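Side-chain contact in putative O-acetylhomoserine (Thiol)-lyase (Campylobacter jejuni, PDB 4OC9), which probably uses pyridoxal phosphate to make homocysteine from O-acetylhomoserine and sulfide: residues L253-I257 with F258-V262. Sequence-based numbering, arbitrary orientation.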
loop_
_atom_site.group_PDB
_atom_site.type_symbol
_atom_site.label_atom_id
_atom_site.label_comp_id
_atom_site.label_asym_id
_atom_site.label_seq_id
_atom_site.Cartn_x
_atom_site.Cartn_y
_atom_site.Cartn_z
ATOM N N LEU D 253 2.256 -30.309 23.484
ATOM C CA LEU D 253 2.739 -29.937 22.151
ATOM C C LEU D 253 4.215 -29.784 21.975
ATOM O O LEU D 253 4.895 -29.231 22.819
ATOM C CB LEU D 253 2.086 -28.598 21.730
ATOM C CG LEU D 253 0.550 -28.514 21.708
ATOM C CD1 LEU D 253 0.110 -27.093 21.390
ATOM C CD2 LEU D 253 -0.054 -29.507 20.722
ATOM N N ASP D 254 4.695 -30.234 20.826
ATOM C CA ASP D 254 6.087 -30.110 20.503
ATOM C C ASP D 254 6.181 -28.873 19.563
ATOM O O ASP D 254 6.483 -28.972 18.369
ATOM C CB ASP D 254 6.585 -31.385 19.864
ATOM C CG ASP D 254 8.089 -31.372 19.622
ATOM O OD1 ASP D 254 8.797 -30.479 20.142
ATOM O OD2 ASP D 254 8.570 -32.278 18.923
ATOM N N LEU D 255 5.887 -27.706 20.139
ATOM C CA LEU D 255 5.887 -26.417 19.442
ATOM C C LEU D 255 6.125 -25.320 20.446
ATOM O O LEU D 255 5.909 -25.527 21.621
ATOM C CB LEU D 255 4.502 -26.145 18.846
ATOM C CG LEU D 255 3.921 -27.046 17.776
ATOM C CD1 LEU D 255 2.491 -26.618 17.495
ATOM C CD2 LEU D 255 4.771 -27.005 16.515
ATOM N N PRO D 256 6.553 -24.142 19.985
ATOM C CA PRO D 256 6.769 -23.053 20.940
ATOM C C PRO D 256 5.394 -22.695 21.473
ATOM O O PRO D 256 4.662 -21.919 20.854
ATOM C CB PRO D 256 7.374 -21.937 20.079
ATOM C CG PRO D 256 6.959 -22.260 18.685
ATOM C CD PRO D 256 6.896 -23.755 18.609
ATOM N N ILE D 257 5.056 -23.244 22.631
ATOM C CA ILE D 257 3.732 -23.024 23.216
ATOM C C ILE D 257 3.392 -21.595 23.615
ATOM O O ILE D 257 2.230 -21.224 23.624
ATOM C CB ILE D 257 3.434 -24.010 24.370
ATOM C CG1 ILE D 257 4.268 -23.710 25.609
ATOM C CG2 ILE D 257 3.639 -25.445 23.884
ATOM C CD1 ILE D 257 3.950 -24.638 26.767
ATOM N N PHE D 258 4.408 -20.792 23.929
ATOM C CA PHE D 258 4.162 -19.394 24.311
ATOM C C PHE D 258 3.584 -18.674 23.083
ATOM O O PHE D 258 2.540 -18.015 23.165
ATOM C CB PHE D 258 5.440 -18.713 24.788
ATOM C CG PHE D 258 5.267 -17.253 25.107
ATOM C CD1 PHE D 258 5.368 -16.279 24.087
ATOM C CD2 PHE D 258 5.077 -16.829 26.400
ATOM C CE1 PHE D 258 5.252 -14.926 24.378
ATOM C CE2 PHE D 258 4.948 -15.469 26.697
ATOM C CZ PHE D 258 5.038 -14.521 25.681
ATOM N N SER D 259 4.259 -18.844 21.947
ATOM C CA SER D 259 3.830 -18.223 20.695
ATOM C C SER D 259 2.483 -18.812 20.231
ATOM O O SER D 259 1.618 -18.086 19.729
ATOM C CB SER D 259 4.903 -18.373 19.614
ATOM O OG SER D 259 6.086 -17.680 19.991
ATOM N N ILE D 260 2.320 -20.120 20.396
ATOM C CA ILE D 260 1.074 -20.768 20.002
ATOM C C ILE D 260 -0.092 -20.167 20.740
ATOM O O ILE D 260 -1.124 -19.885 20.138
ATOM C CB ILE D 260 1.095 -22.291 20.249
ATOM C CG1 ILE D 260 2.066 -22.989 19.288
ATOM C CG2 ILE D 260 -0.278 -22.899 20.058
ATOM C CD1 ILE D 260 1.789 -22.810 17.793
ATOM N N ARG D 261 0.063 -19.931 22.037
ATOM C CA ARG D 261 -1.049 -19.373 22.771
ATOM C C ARG D 261 -1.338 -17.956 22.273
ATOM O O ARG D 261 -2.476 -17.567 22.137
ATOM C CB ARG D 261 -0.877 -19.484 24.306
ATOM C CG ARG D 261 -2.220 -19.236 24.985
ATOM C CD ARG D 261 -2.396 -19.714 26.442
ATOM N NE ARG D 261 -2.020 -18.785 27.466
ATOM C CZ ARG D 261 -2.851 -18.096 28.250
ATOM N NH1 ARG D 261 -4.176 -18.250 28.266
ATOM N NH2 ARG D 261 -2.306 -17.281 29.124
ATOM N N VAL D 262 -0.295 -17.189 21.984
ATOM C CA VAL D 262 -0.491 -15.827 21.491
ATOM C C VAL D 262 -1.384 -15.860 20.237
ATOM O O VAL D 262 -2.247 -14.999 20.043
ATOM C CB VAL D 262 0.841 -15.142 21.118
ATOM C CG1 VAL D 262 0.578 -13.791 20.468
ATOM C CG2 VAL D 262 1.745 -14.981 22.324
#
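Ile260 reaches back over the start of its own helix, 257-270, and meets Leu255 and Leu253 of the loop leading into it. Its CD1 lies 3.9 Å from Leu255 CD1, the two branched chains crossing at a slant, while CB of Leu255 rests near CG1 of Ile260. The other branch, CG2, is only loosely approached, 4.4 Å from CD1 of Leu253. With CG1 anti to the carbonyl carbon (chi1 -69°) and chi2 bent, CD1 ends up beside Leu255 CD1. On the way CG1 passes 3.2 Å from Pro256 O, a close approach of methylene to carbonyl. Phe258 turns the other way: with CG anti to the backbone N (chi1 176°), its ring is carried away from the loop to Leu225 and Leu229 of helix 225-229.

Backbone bonds make the first turn. Pro256 sits at the N-cap, and its carbonyl takes the amide N of Ile260 at 3.0 Å, with the donor in the carbonyl plane. One residue on, Ile257 O receives Arg261 N at the same length, here with the donor tilted 35° from that plane.

Polar groups from outside the two segments bond to the turn. Asn226 bridges the loop and the helix start, its ND2 donating to Leu255 O and its OD1 accepting from Ile257 N. Ser259 OG bonds to Glu221 of strand 217-221, and Arg261 NH2 to Asn94 O.

Chemically, then, apolar contact across the loop-helix junction is mainly Ile260 against Leu255, with Leu253 grazing CG2. The carbonyls of Pro256 and Ile257 already follow the i to i+4 pattern, whereas Ile257 N, with no earlier helical turn to supply an acceptor, is met by the Asn226 side chain.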